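Local coordinates for DUF5625 domain-containing protein (Sulfurospirillum deleyianum, PDB 3NKG), which is of unknown function but has two four-stranded antiparallel sheets, consistent with a galactose-binding-domain-like fold, at residues P99-I104 against R148-E153; G59-D64 against D92-V97; E27-Y32 against L140-Y145. All blocks are in the same frame, centred on the assembly; numbering follows the deposited sequence.

Contact 1: residues P99-I104 against R148-E153; sequences PIKITI and RIENIE
Ile100 and Ile149 meet methyl to methyl, CG2 of Ile100 lying 3.8 Å from CG2 of Ile149. They are diagonal neighbours on one face of the sheet, and in each CG2 stands anti to its own backbone N, on the side where the two methyls meet; the side chains as wholes cross obliquely. Branched isoleucines suit this buried face, which Ile102 and Asn151 share. Ile100 also turns CD1 toward Asn151 OD1.

The other face is polar. Thr103 and Arg148 pair flank to flank, CB to CB at 4.1 Å, while Thr103 OG1 bonds Asp118 on strand 113-123. Glu150 runs out extended, whereas the Lys101 chain bends at chi3 (147°). With Lys101 NZ 4.7 Å from Glu150 OE1, the opposite charges would probably attract, though the charged atoms do not touch.

Strands 98-107 and 143-151 are the two inner strands of a four-stranded antiparallel sheet, one of two such sheets, consistent with the galactose-binding-like superfamily. The axes of 99-104 and 148-151 run antiparallel, at 163°, and paired backbone bonds join Lys101 with Glu150 and Thr103 with Arg148.

Where strand 143-151 ends, the pairing gives way to a different grip. Ile152 N still reaches Pro99 O, at 3.2 Å, and Ile152 packs CB to CB on the proline. Glu153 crosses Pro99 at about a right angle, its OE2 3.4 Å from Pro99 CG. An amide suits position Asn151: ND2 donates to Glu153 O at 2.7 Å, in the chain after the strand, and also bonds Gln15 O, while a water links Asn151 OD1, Pro99 O and Glu153 N, accepting from the last.

Contact 2: residues G59-D64 against D92-V97; sequences GFNSYD and DCDGTV
Gly59 and Gly95 bring their backbones together at a CA to CA distance of 3.5 Å, an approach that side chains would forbid. Gly59, with a phi of 98°, is where the chain leaves helix 49-58; a CB there would strike the backbone of Cys93 to Gly95, and one on Gly95 would strike Gly59 N. The following two amides converge on a single carbonyl: Cys93 O accepts from Phe60 N at 2.7 Å and from Asn61 N at 3.0 Å, the latter bond almost straight at 177° though its donor stands above the carbonyl plane.

Among the side chains, Asp94 OD1 takes two donors. Tyr63 OH donates to Asp94 OD1 at 2.6 Å on the syn side, with the oxygen at the edge of the ring and near its plane. Asn61 ND2 donates to Asp94 OD1 at 2.9 Å, from above the carboxylate plane, which is turned 81° from that of the amide. An aspartate suits this place because one oxygen can serve both donors, and its charge would probably strengthen both bonds. The other end of the Asn61 amide, OD1, is taken by Val74 N. Cys93, small and apolar, lays SG obliquely beside the Phe60 ring, 5.3 Å from its centroid; Trp55 stacks on that same ring.

Asp92 shapes the partner loop, its OD1 accepting from Asp94 N at 2.8 Å and its carbonyl O from Gly95 N. This is an Asx turn within a type I beta turn, packed against Gly59, the first residue after helix 49-58.

Contact 3: residues E27-Y32 against L140-Y145; sequences EESWSY and LDKGKY
Trp30 and Leu140 make the backbone part of the contact, an antiparallel hydrogen-bonded pair: Leu140 N gives to Trp30 O at 2.9 Å, and Trp30 N to Leu140 O at 3.1 Å. Leu140 O also receives the CA-H of Ser29.

One side-chain bond crosses between the segments. Ser29 OG, held beside its own backbone N (chi1 -63°), accepts from Lys142 N at 2.9 Å in a nearly straight line of 173°; a short hydroxyl suits a site so close to the turning chain.

In apolar packing, Tyr32 and Leu140 cross at about a right angle, with Tyr32 CD1 4.2 Å from Leu140 CB, and Ile26 touches both. The Lys142 methylenes lie against the backbone of Glu27 to Ser29, CD 3.3 Å from Glu27 O, but the chain has two conformers, which makes this detail doubtful.

Each segment also has one internal side-chain bond. Tyr32 OH donates to Glu28 O at 2.7 Å, on a lone pair in the carbonyl plane, and Tyr145 OH donates to Asp141 O. Each hydroxyl thus returns to the carbonyl four residues earlier, the geometry of a tyrosine corner at the start of a beta strand. A phenylalanine in place of Tyr32 would probably leave Glu28 O without this donor and the turn before the strand less firmly held.

Chemically, then, backbone pairing and hydroxyl-to-backbone bonds together hold the two bends.

Contacts 1 and 3 share strand 143-151, whose beginning lies in contact 3 and whose end lies in contact 1. Their centres are 20 Å apart, yet they touch through Ile104 CG2 and Tyr145 CD2, 4.0 Å apart, so the strand's start packs on the neighbouring strand. Contact 2 lies on the other side of the chain's centre from contact 3, with 29 Å between their centres and about 10 Å between nearest atoms; its 92-97 loop runs on almost directly into 99-104, although its centre is 19 Å from that of contact 1. No active site is known. Glycerol about 3 Å from the Asp141 side chain and acetic acid about 4 Å from that of Tyr32 are probably crystallisation additives.

Contact 1: residues P99-I104 against R148-E153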
ATOM      1  N   PRO A  99      -5.239   7.696   3.059  1.00 18.57           N
ATOM      2  CA  PRO A  99      -5.149   8.523   1.848  1.00 19.37           C
ATOM      3  C   PRO A  99      -3.704   8.683   1.469  1.00 20.52           C
ATOM      4  O   PRO A  99      -2.909   9.118   2.297  1.00 20.57           O
ATOM      5  CB  PRO A  99      -5.692   9.889   2.290  1.00 20.55           C
ATOM      6  CG  PRO A  99      -6.356   9.654   3.641  1.00 31.83           C
ATOM      7  CD  PRO A  99      -5.660   8.472   4.249  1.00 19.30           C
ATOM      8  N   ILE A 100      -3.386   8.331   0.232  1.00 20.92           N
ATOM      9  CA  ILE A 100      -2.036   8.392  -0.301  1.00 24.65           C
ATOM     10  C   ILE A 100      -2.142   9.131  -1.621  1.00 28.13           C
ATOM     11  O   ILE A 100      -2.966   8.782  -2.475  1.00 25.98           O
ATOM     12  CB  ILE A 100      -1.517   6.996  -0.630  1.00 23.83           C
ATOM     13  CG1 ILE A 100      -1.428   6.143   0.641  1.00 34.66           C
ATOM     14  CG2 ILE A 100      -0.149   7.070  -1.316  1.00 26.80           C
ATOM     15  CD1 ILE A 100      -0.321   6.552   1.561  1.00 29.34           C
ATOM     16  N   LYS A 101      -1.316  10.149  -1.799  1.00 23.93           N
ATOM     17  CA  LYS A 101      -1.289  10.843  -3.070  1.00 24.22           C
ATOM     18  C   LYS A 101      -0.053  10.429  -3.845  1.00 26.76           C
ATOM     19  O   LYS A 101       1.091  10.583  -3.373  1.00 24.73           O
ATOM     20  CB  LYS A 101      -1.325  12.358  -2.862  1.00 32.11           C
ATOM     21  CG  LYS A 101      -1.442  13.164  -4.144  1.00 33.36           C
ATOM     22  CD  LYS A 101      -1.617  14.646  -3.815  1.00 44.22           C
ATOM     23  CE  LYS A 101      -0.972  15.530  -4.857  1.00 52.48           C
ATOM     24  NZ  LYS A 101      -1.181  16.979  -4.553  1.00 60.95           N
ATOM     25  N   ILE A 102      -0.288   9.894  -5.038  1.00 20.81           N
ATOM     26  CA  ILE A 102       0.801   9.509  -5.923  1.00 18.32           C
ATOM     27  C   ILE A 102       0.874  10.405  -7.147  1.00 27.26           C
ATOM     28  O   ILE A 102      -0.095  10.537  -7.901  1.00 24.74           O
ATOM     29  CB  ILE A 102       0.664   8.045  -6.389  1.00 21.46           C
ATOM     30  CG1 ILE A 102       0.691   7.111  -5.183  1.00 28.19           C
ATOM     31  CG2 ILE A 102       1.800   7.656  -7.361  1.00 21.88           C
ATOM     32  CD1 ILE A 102       0.310   5.696  -5.524  1.00 31.46           C
ATOM     33  N   THR A 103       2.036  11.018  -7.335  1.00 23.75           N
ATOM     34  CA  THR A 103       2.314  11.840  -8.510  1.00 22.67           C
ATOM     35  C   THR A 103       3.430  11.210  -9.329  1.00 23.14           C
ATOM     36  O   THR A 103       4.465  10.853  -8.786  1.00 24.15           O
ATOM     37  CB  THR A 103       2.727  13.263  -8.090  1.00 23.33           C
ATOM     38  OG1 THR A 103       1.727  13.789  -7.209  1.00 27.85           O
ATOM     39  CG2 THR A 103       2.833  14.167  -9.297  1.00 27.24           C
ATOM     40  N   ILE A 104       3.216  11.060 -10.633  1.00 19.85           N
ATOM     41  CA  ILE A 104       4.226  10.460 -11.495  1.00 23.89           C
ATOM     42  C   ILE A 104       4.587  11.361 -12.680  1.00 27.32           C
ATOM     43  O   ILE A 104       3.711  11.742 -13.464  1.00 26.73           O
ATOM     44  CB  ILE A 104       3.787   9.090 -12.059  1.00 23.73           C
ATOM     45  CG1 ILE A 104       3.355   8.148 -10.935  1.00 29.17           C
ATOM     46  CG2 ILE A 104       4.918   8.432 -12.851  1.00 19.63           C
ATOM     47  CD1 ILE A 104       2.852   6.812 -11.447  1.00 27.79           C
ATOM     48  N   ARG A 148       6.445  10.516  -6.782  1.00 23.69           N
ATOM     49  CA  ARG A 148       6.350  11.260  -5.542  1.00 23.67           C
ATOM     50  C   ARG A 148       5.187  10.663  -4.757  1.00 27.35           C
ATOM     51  O   ARG A 148       4.086  10.514  -5.283  1.00 25.82           O
ATOM     52  CB  ARG A 148       6.112  12.731  -5.844  1.00 22.81           C
ATOM     53  CG  ARG A 148       5.982  13.602  -4.628  1.00 22.73           C
ATOM     54  CD  ARG A 148       5.615  15.011  -5.054  1.00 25.66           C
ATOM     55  NE  ARG A 148       5.051  15.758  -3.942  1.00 40.24           N
ATOM     56  CZ  ARG A 148       5.596  16.845  -3.413  1.00 56.32           C
ATOM     57  NH1 ARG A 148       4.988  17.457  -2.398  1.00 56.85           N
ATOM     58  NH2 ARG A 148       6.738  17.325  -3.901  1.00 60.44           N
ATOM     59  N   ILE A 149       5.447  10.296  -3.507  1.00 23.87           N
ATOM     60  CA  ILE A 149       4.440   9.642  -2.678  1.00 22.63           C
ATOM     61  C   ILE A 149       4.263  10.454  -1.403  1.00 24.17           C
ATOM     62  O   ILE A 149       5.226  10.693  -0.680  1.00 26.63           O
ATOM     63  CB  ILE A 149       4.810   8.186  -2.310  1.00 20.45           C
ATOM     64  CG1 ILE A 149       5.063   7.349  -3.565  1.00 28.66           C
ATOM     65  CG2 ILE A 149       3.656   7.545  -1.459  1.00 18.73           C
ATOM     66  CD1 ILE A 149       6.529   7.270  -3.989  1.00 32.84           C
ATOM     67  N   GLU A 150       3.031  10.896  -1.161  1.00 18.11           N
ATOM     68  CA  GLU A 150       2.714  11.726  -0.022  1.00 16.47           C
ATOM     69  C   GLU A 150       1.663  11.032   0.836  1.00 24.47           C
ATOM     70  O   GLU A 150       0.611  10.610   0.344  1.00 23.39           O
ATOM     71  CB  GLU A 150       2.199  13.102  -0.476  1.00 20.42           C
ATOM     72  CG  GLU A 150       1.605  13.945   0.672  1.00 25.33           C
ATOM     73  CD  GLU A 150       1.330  15.422   0.305  1.00 40.95           C
ATOM     74  OE1 GLU A 150       1.455  15.796  -0.882  1.00 36.95           O
ATOM     75  OE2 GLU A 150       0.992  16.218   1.221  1.00 44.01           O
ATOM     76  N   ASN A 151       1.983  10.884   2.116  1.00 23.65           N
ATOM     77  CA  ASN A 151       1.034  10.403   3.110  1.00 27.02           C
ATOM     78  C   ASN A 151       0.215  11.588   3.623  1.00 22.43           C
ATOM     79  O   ASN A 151       0.756  12.527   4.221  1.00 23.80           O
ATOM     80  CB  ASN A 151       1.766   9.705   4.265  1.00 20.68           C
ATOM     81  CG  ASN A 151       0.830   9.285   5.369  1.00 26.16           C
ATOM     82  OD1 ASN A 151      -0.079   8.466   5.157  1.00 26.63           O
ATOM     83  ND2 ASN A 151       1.025   9.857   6.557  1.00 24.49           N
ATOM     84  N   ILE A 152      -1.091  11.566   3.376  1.00 22.14           N
ATOM     85  CA  ILE A 152      -1.935  12.717   3.722  1.00 19.34           C
ATOM     86  C   ILE A 152      -2.247  12.838   5.232  1.00 29.52           C
ATOM     87  O   ILE A 152      -2.119  13.923   5.815  1.00 28.68           O
ATOM     88  CB  ILE A 152      -3.253  12.740   2.888  1.00 28.11           C
ATOM     89  CG1 ILE A 152      -2.933  12.708   1.387  1.00 31.70           C
ATOM     90  CG2 ILE A 152      -4.105  13.964   3.219  1.00 31.70           C
ATOM     91  CD1 ILE A 152      -2.191  13.943   0.892  1.00 28.05           C
ATOM     92  N   GLU A 153      -2.648  11.739   5.864  1.00 26.11           N
ATOM     93  CA  GLU A 153      -3.041  11.788   7.281  1.00 28.76           C
ATOM     94  C   GLU A 153      -2.035  11.125   8.216  1.00 25.82           C
ATOM     95  O   GLU A 153      -1.337  10.176   7.834  1.00 26.45           O
ATOM     96  CB  GLU A 153      -4.399  11.109   7.516  1.00 31.54           C
ATOM     97  CG  GLU A 153      -5.584  11.722   6.798  1.00 42.87           C
ATOM     98  CD  GLU A 153      -6.891  10.987   7.134  1.00 54.21           C
ATOM     99  OE1 GLU A 153      -6.944  10.266   8.173  1.00 45.05           O
ATOM    100  OE2 GLU A 153      -7.861  11.136   6.357  1.00 63.84           O
TER
HETATM  101  O   HOH W   1      -2.611   9.067   5.010  1.00 20.99           O

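Contact 2: residues G59-D64 against D92-V97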
ATOM      1  N   GLY A  59      -7.523  -4.272   7.763  1.00 22.08           N
ATOM      2  CA  GLY A  59      -8.864  -4.740   7.453  1.00 21.58           C
ATOM      3  C   GLY A  59      -8.862  -6.178   6.939  1.00 24.84           C
ATOM      4  O   GLY A  59      -7.803  -6.790   6.815  1.00 25.12           O
ATOM      5  N   PHE A  60     -10.049  -6.696   6.618  1.00 19.67           N
ATOM      6  CA  PHE A  60     -10.234  -8.073   6.154  1.00 19.34           C
ATOM      7  C   PHE A  60     -10.771  -8.201   4.722  1.00 17.38           C
ATOM      8  O   PHE A  60     -10.585  -9.223   4.082  1.00 22.23           O
ATOM      9  CB  PHE A  60     -11.190  -8.791   7.122  1.00 20.27           C
ATOM     10  CG  PHE A  60     -10.569  -9.084   8.451  1.00 24.42           C
ATOM     11  CD1 PHE A  60     -10.351  -8.062   9.372  1.00 23.19           C
ATOM     12  CD2 PHE A  60     -10.191 -10.369   8.782  1.00 20.74           C
ATOM     13  CE1 PHE A  60      -9.767  -8.322  10.597  1.00 19.39           C
ATOM     14  CE2 PHE A  60      -9.605 -10.645  10.026  1.00 24.76           C
ATOM     15  CZ  PHE A  60      -9.387  -9.622  10.927  1.00 22.78           C
ATOM     16  N   ASN A  61     -11.501  -7.187   4.261  1.00 18.51           N
ATOM     17  CA  ASN A  61     -12.025  -7.158   2.900  1.00 16.24           C
ATOM     18  C   ASN A  61     -10.893  -6.992   1.889  1.00 26.84           C
ATOM     19  O   ASN A  61      -9.869  -6.367   2.200  1.00 21.02           O
ATOM     20  CB  ASN A  61     -13.031  -5.991   2.756  1.00 15.14           C
ATOM     21  CG  ASN A  61     -14.336  -6.255   3.519  1.00 17.87           C
ATOM     22  OD1 ASN A  61     -14.674  -7.404   3.771  1.00 25.73           O
ATOM     23  ND2 ASN A  61     -15.051  -5.191   3.901  1.00 17.22           N
ATOM     24  N   SER A  62     -11.083  -7.533   0.685  1.00 19.55           N
ATOM     25  CA  SER A  62     -10.054  -7.488  -0.344  1.00 21.14           C
ATOM     26  C   SER A  62     -10.615  -6.963  -1.663  1.00 24.02           C
ATOM     27  O   SER A  62     -11.731  -7.326  -2.059  1.00 19.01           O
ATOM     28  CB  SER A  62      -9.451  -8.886  -0.590  1.00 18.83           C
ATOM     29  OG  SER A  62      -8.965  -9.465   0.605  1.00 32.32           O
ATOM     30  N   TYR A  63      -9.807  -6.148  -2.344  1.00 17.45           N
ATOM     31  CA  TYR A  63     -10.193  -5.514  -3.602  1.00 24.88           C
ATOM     32  C   TYR A  63      -9.099  -5.730  -4.650  1.00 28.61           C
ATOM     33  O   TYR A  63      -7.916  -5.605  -4.350  1.00 31.26           O
ATOM     34  CB  TYR A  63     -10.439  -4.021  -3.360  1.00 22.92           C
ATOM     35  CG  TYR A  63     -11.558  -3.759  -2.379  1.00 22.88           C
ATOM     36  CD1 TYR A  63     -11.315  -3.736  -1.006  1.00 21.02           C
ATOM     37  CD2 TYR A  63     -12.860  -3.531  -2.821  1.00 27.49           C
ATOM     38  CE1 TYR A  63     -12.332  -3.526  -0.101  1.00 17.38           C
ATOM     39  CE2 TYR A  63     -13.910  -3.312  -1.915  1.00 21.93           C
ATOM     40  CZ  TYR A  63     -13.633  -3.315  -0.555  1.00 20.73           C
ATOM     41  OH  TYR A  63     -14.635  -3.073   0.364  1.00 23.31           O
ATOM     42  N   ASP A  64      -9.488  -6.073  -5.873  1.00 29.64           N
ATOM     43  CA  ASP A  64      -8.532  -6.266  -6.967  1.00 23.58           C
ATOM     44  C   ASP A  64      -7.937  -4.919  -7.378  1.00 21.76           C
ATOM     45  O   ASP A  64      -8.673  -4.021  -7.758  1.00 22.76           O
ATOM     46  CB  ASP A  64      -9.257  -6.902  -8.150  1.00 25.35           C
ATOM     47  CG  ASP A  64      -8.313  -7.401  -9.230  1.00 35.46           C
ATOM     48  OD1 ASP A  64      -7.189  -6.837  -9.394  1.00 31.86           O
ATOM     49  OD2 ASP A  64      -8.731  -8.362  -9.926  1.00 25.95           O
ATOM     50  N   ASP A  92     -14.946  -1.788  11.178  1.00 22.42           N
ATOM     51  CA  ASP A  92     -15.186  -1.825   9.730  1.00 19.36           C
ATOM     52  C   ASP A  92     -14.161  -2.728   9.044  1.00 26.16           C
ATOM     53  O   ASP A  92     -12.962  -2.427   9.051  1.00 24.26           O
ATOM     54  CB  ASP A  92     -15.047  -0.397   9.171  1.00 23.58           C
ATOM     55  CG  ASP A  92     -15.534  -0.268   7.714  1.00 34.04           C
ATOM     56  OD1 ASP A  92     -15.291  -1.174   6.901  1.00 26.36           O
ATOM     57  OD2 ASP A  92     -16.168   0.757   7.381  1.00 41.32           O
ATOM     58  N   CYS A  93     -14.615  -3.824   8.439  1.00 28.30           N
ATOM     59  CA  CYS A  93     -13.700  -4.762   7.755  1.00 31.73           C
ATOM     60  C   CYS A  93     -12.927  -4.217   6.551  1.00 27.93           C
ATOM     61  O   CYS A  93     -11.993  -4.855   6.069  1.00 20.66           O
ATOM     62  CB  CYS A  93     -14.398  -6.077   7.422  1.00 25.33           C
ATOM     63  SG  CYS A  93     -14.706  -6.958   8.981  1.00 30.63           S
ATOM     64  N   ASP A  94     -13.274  -3.019   6.103  1.00 25.78           N
ATOM     65  CA  ASP A  94     -12.430  -2.336   5.142  1.00 24.00           C
ATOM     66  C   ASP A  94     -11.096  -1.869   5.752  1.00 17.43           C
ATOM     67  O   ASP A  94     -10.211  -1.492   5.028  1.00 24.86           O
ATOM     68  CB  ASP A  94     -13.165  -1.154   4.494  1.00 27.61           C
ATOM     69  CG  ASP A  94     -14.020  -1.581   3.292  1.00 33.96           C
ATOM     70  OD1 ASP A  94     -13.923  -2.758   2.853  1.00 30.36           O
ATOM     71  OD2 ASP A  94     -14.779  -0.734   2.779  1.00 37.77           O
ATOM     72  N   GLY A  95     -10.967  -1.897   7.078  1.00 18.37           N
ATOM     73  CA  GLY A  95      -9.767  -1.413   7.727  1.00 23.42           C
ATOM     74  C   GLY A  95      -9.683   0.106   7.828  1.00 29.50           C
ATOM     75  O   GLY A  95     -10.642   0.821   7.541  1.00 24.20           O
ATOM     76  N   THR A  96      -8.525   0.605   8.244  1.00 25.14           N
ATOM     77  CA  THR A  96      -8.323   2.036   8.355  1.00 23.14           C
ATOM     78  C   THR A  96      -8.005   2.616   6.991  1.00 24.54           C
ATOM     79  O   THR A  96      -7.093   2.157   6.307  1.00 22.52           O
ATOM     80  CB  THR A  96      -7.187   2.358   9.320  1.00 24.54           C
ATOM     81  OG1 THR A  96      -7.567   1.933  10.623  1.00 24.69           O
ATOM     82  CG2 THR A  96      -6.901   3.870   9.350  1.00 23.31           C
ATOM     83  N   VAL A  97      -8.786   3.606   6.573  1.00 23.19           N
ATOM     84  CA  VAL A  97      -8.569   4.177   5.249  1.00 18.57           C
ATOM     85  C   VAL A  97      -7.324   5.025   5.332  1.00 20.06           C
ATOM     86  O   VAL A  97      -7.203   5.834   6.231  1.00 20.82           O
ATOM     87  CB  VAL A  97      -9.746   5.045   4.777  1.00 23.36           C
ATOM     88  CG1 VAL A  97      -9.336   5.848   3.540  1.00 21.16           C
ATOM     89  CG2 VAL A  97     -10.981   4.170   4.484  1.00 22.63           C
TER

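Contact 3: residues E27-Y32 against L140-Y145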
ATOM      1  N   GLU A  27      11.937  -1.299 -16.714  1.00 39.47           N
ATOM      2  CA  GLU A  27      12.711  -2.063 -17.695  1.00 45.40           C
ATOM      3  C   GLU A  27      11.833  -2.705 -18.762  1.00 46.92           C
ATOM      4  O   GLU A  27      12.297  -2.998 -19.863  1.00 46.82           O
ATOM      5  CB  GLU A  27      13.509  -3.188 -17.016  1.00 55.22           C
ATOM      6  CG  GLU A  27      14.075  -2.872 -15.633  1.00 70.02           C
ATOM      7  CD  GLU A  27      15.365  -2.060 -15.673  1.00 82.39           C
ATOM      8  OE1 GLU A  27      15.778  -1.620 -16.773  1.00 83.84           O
ATOM      9  OE2 GLU A  27      15.966  -1.862 -14.592  1.00 86.52           O
ATOM     10  N   GLU A  28      10.575  -2.962 -18.425  1.00 38.55           N
ATOM     11  CA  GLU A  28       9.692  -3.683 -19.325  1.00 35.83           C
ATOM     12  C   GLU A  28       8.374  -2.945 -19.402  1.00 41.54           C
ATOM     13  O   GLU A  28       7.799  -2.567 -18.360  1.00 40.36           O
ATOM     14  CB  GLU A  28       9.476  -5.116 -18.810  1.00 48.07           C
ATOM     15  CG  GLU A  28       8.791  -6.080 -19.794  1.00 62.21           C
ATOM     16  CD  GLU A  28       8.644  -7.512 -19.243  1.00 72.54           C
ATOM     17  OE1 GLU A  28       9.512  -7.954 -18.451  1.00 72.53           O
ATOM     18  OE2 GLU A  28       7.659  -8.198 -19.608  1.00 75.75           O
ATOM     19  N   SER A  29       7.895  -2.725 -20.624  1.00 31.57           N
ATOM     20  CA  SER A  29       6.562  -2.178 -20.805  1.00 36.15           C
ATOM     21  C   SER A  29       5.558  -3.236 -20.362  1.00 36.15           C
ATOM     22  O   SER A  29       5.369  -4.250 -21.041  1.00 39.14           O
ATOM     23  CB  SER A  29       6.323  -1.785 -22.273  1.00 35.36           C
ATOM     24  OG  SER A  29       7.222  -0.761 -22.662  1.00 38.90           O
ATOM     25  N   TRP A  30       4.920  -3.007 -19.219  1.00 24.39           N
ATOM     26  CA  TRP A  30       3.939  -3.960 -18.707  1.00 31.21           C
ATOM     27  C   TRP A  30       3.060  -3.269 -17.654  1.00 30.51           C
ATOM     28  O   TRP A  30       3.109  -2.036 -17.496  1.00 28.90           O
ATOM     29  CB  TRP A  30       4.671  -5.149 -18.089  1.00 32.71           C
ATOM     30  CG  TRP A  30       3.894  -6.412 -18.088  1.00 38.54           C
ATOM     31  CD1 TRP A  30       3.280  -6.994 -17.018  1.00 41.64           C
ATOM     32  CD2 TRP A  30       3.639  -7.262 -19.213  1.00 47.57           C
ATOM     33  NE1 TRP A  30       2.661  -8.156 -17.407  1.00 45.02           N
ATOM     34  CE2 TRP A  30       2.863  -8.342 -18.743  1.00 47.49           C
ATOM     35  CE3 TRP A  30       4.005  -7.214 -20.565  1.00 46.75           C
ATOM     36  CZ2 TRP A  30       2.442  -9.376 -19.590  1.00 50.45           C
ATOM     37  CZ3 TRP A  30       3.579  -8.241 -21.401  1.00 51.77           C
ATOM     38  CH2 TRP A  30       2.803  -9.305 -20.909  1.00 50.60           C
ATOM     39  N   SER A  31       2.250  -4.044 -16.936  1.00 24.82           N
ATOM     40  CA  SER A  31       1.476  -3.458 -15.853  1.00 30.87           C
ATOM     41  C   SER A  31       2.190  -3.775 -14.548  1.00 31.91           C
ATOM     42  O   SER A  31       2.877  -4.814 -14.444  1.00 31.23           O
ATOM     43  CB  SER A  31       0.024  -3.968 -15.819  1.00 41.39           C
ATOM     44  OG  SER A  31      -0.045  -5.376 -15.656  1.00 41.54           O
ATOM     45  N   TYR A  32       2.033  -2.872 -13.582  1.00 28.64           N
ATOM     46  CA  TYR A  32       2.743  -2.938 -12.306  1.00 27.89           C
ATOM     47  C   TYR A  32       1.821  -2.678 -11.156  1.00 22.11           C
ATOM     48  O   TYR A  32       1.044  -1.730 -11.168  1.00 23.20           O
ATOM     49  CB  TYR A  32       3.855  -1.890 -12.230  1.00 27.19           C
ATOM     50  CG  TYR A  32       4.981  -2.194 -13.158  1.00 28.95           C
ATOM     51  CD1 TYR A  32       4.893  -1.886 -14.510  1.00 24.11           C
ATOM     52  CD2 TYR A  32       6.126  -2.836 -12.695  1.00 33.63           C
ATOM     53  CE1 TYR A  32       5.945  -2.197 -15.387  1.00 31.22           C
ATOM     54  CE2 TYR A  32       7.162  -3.138 -13.543  1.00 30.40           C
ATOM     55  CZ  TYR A  32       7.069  -2.825 -14.895  1.00 29.97           C
ATOM     56  OH  TYR A  32       8.120  -3.134 -15.735  1.00 37.51           O
ATOM     57  N   LEU A 140       2.849   0.855 -17.240  1.00 30.15           N
ATOM     58  CA  LEU A 140       3.979   1.766 -17.492  1.00 27.61           C
ATOM     59  C   LEU A 140       4.836   1.247 -18.649  1.00 37.35           C
ATOM     60  O   LEU A 140       5.140   0.046 -18.718  1.00 31.90           O
ATOM     61  CB  LEU A 140       4.851   1.895 -16.236  1.00 28.67           C
ATOM     62  CG  LEU A 140       4.093   2.450 -15.010  1.00 33.17           C
ATOM     63  CD1 LEU A 140       4.831   2.193 -13.688  1.00 32.95           C
ATOM     64  CD2 LEU A 140       3.831   3.921 -15.198  1.00 31.71           C
ATOM     65  N   ASP A 141       5.208   2.146 -19.558  1.00 31.32           N
ATOM     66  CA  ASP A 141       6.137   1.810 -20.613  1.00 34.54           C
ATOM     67  C   ASP A 141       7.559   1.854 -20.077  1.00 27.97           C
ATOM     68  O   ASP A 141       7.863   2.560 -19.099  1.00 25.61           O
ATOM     69  CB  ASP A 141       5.986   2.779 -21.789  1.00 34.16           C
ATOM     70  CG  ASP A 141       4.662   2.612 -22.497  1.00 46.87           C
ATOM     71  OD1 ASP A 141       4.012   1.545 -22.299  1.00 46.09           O
ATOM     72  OD2 ASP A 141       4.267   3.548 -23.234  1.00 49.71           O
ATOM     73  N   LYS A 142       8.428   1.085 -20.720  0.51 31.08           N
ATOM     74  CA  LYS A 142       9.852   1.117 -20.437  0.51 34.20           C
ATOM     75  C   LYS A 142      10.311   2.561 -20.447  0.51 32.79           C
ATOM     76  O   LYS A 142       9.969   3.317 -21.344  0.51 34.01           O
ATOM     77  CB  LYS A 142      10.626   0.336 -21.505  0.51 36.31           C
ATOM     78  CG  LYS A 142      10.038  -1.020 -21.829  0.51 39.97           C
ATOM     79  CD  LYS A 142      10.988  -1.857 -22.670  0.51 47.35           C
ATOM     80  CE  LYS A 142      10.534  -3.312 -22.728  0.51 54.98           C
ATOM     81  NZ  LYS A 142      11.647  -4.234 -23.118  0.51 61.99           N
ATOM     82  N   GLY A 143      11.078   2.948 -19.442  1.00 33.60           N
ATOM     83  CA  GLY A 143      11.549   4.306 -19.351  1.00 32.01           C
ATOM     84  C   GLY A 143      11.896   4.699 -17.939  1.00 31.21           C
ATOM     85  O   GLY A 143      12.000   3.854 -17.057  1.00 30.54           O
ATOM     86  N   LYS A 144      12.055   6.004 -17.732  1.00 32.00           N
ATOM     87  CA  LYS A 144      12.441   6.557 -16.448  1.00 27.70           C
ATOM     88  C   LYS A 144      11.338   7.466 -15.942  1.00 24.21           C
ATOM     89  O   LYS A 144      10.753   8.222 -16.720  1.00 23.81           O
ATOM     90  CB  LYS A 144      13.731   7.368 -16.588  1.00 39.58           C
ATOM     91  CG  LYS A 144      14.769   7.075 -15.507  1.00 59.13           C
ATOM     92  CD  LYS A 144      16.115   6.627 -16.096  1.00 65.98           C
ATOM     93  CE  LYS A 144      16.899   7.789 -16.715  1.00 70.51           C
ATOM     94  NZ  LYS A 144      18.222   7.352 -17.282  1.00 70.56           N
ATOM     95  N   TYR A 145      11.078   7.403 -14.634  1.00 23.54           N
ATOM     96  CA  TYR A 145       9.981   8.147 -14.016  1.00 24.96           C
ATOM     97  C   TYR A 145      10.394   8.741 -12.665  1.00 28.83           C
ATOM     98  O   TYR A 145      11.296   8.223 -11.994  1.00 35.91           O
ATOM     99  CB  TYR A 145       8.769   7.216 -13.798  1.00 21.49           C
ATOM    100  CG  TYR A 145       8.261   6.584 -15.070  1.00 26.27           C
ATOM    101  CD1 TYR A 145       8.799   5.378 -15.538  1.00 24.71           C
ATOM    102  CD2 TYR A 145       7.253   7.192 -15.815  1.00 23.95           C
ATOM    103  CE1 TYR A 145       8.334   4.795 -16.697  1.00 25.47           C
ATOM    104  CE2 TYR A 145       6.786   6.623 -16.983  1.00 27.51           C
ATOM    105  CZ  TYR A 145       7.332   5.421 -17.421  1.00 28.26           C
ATOM    106  OH  TYR A 145       6.891   4.859 -18.592  1.00 31.11           O
TER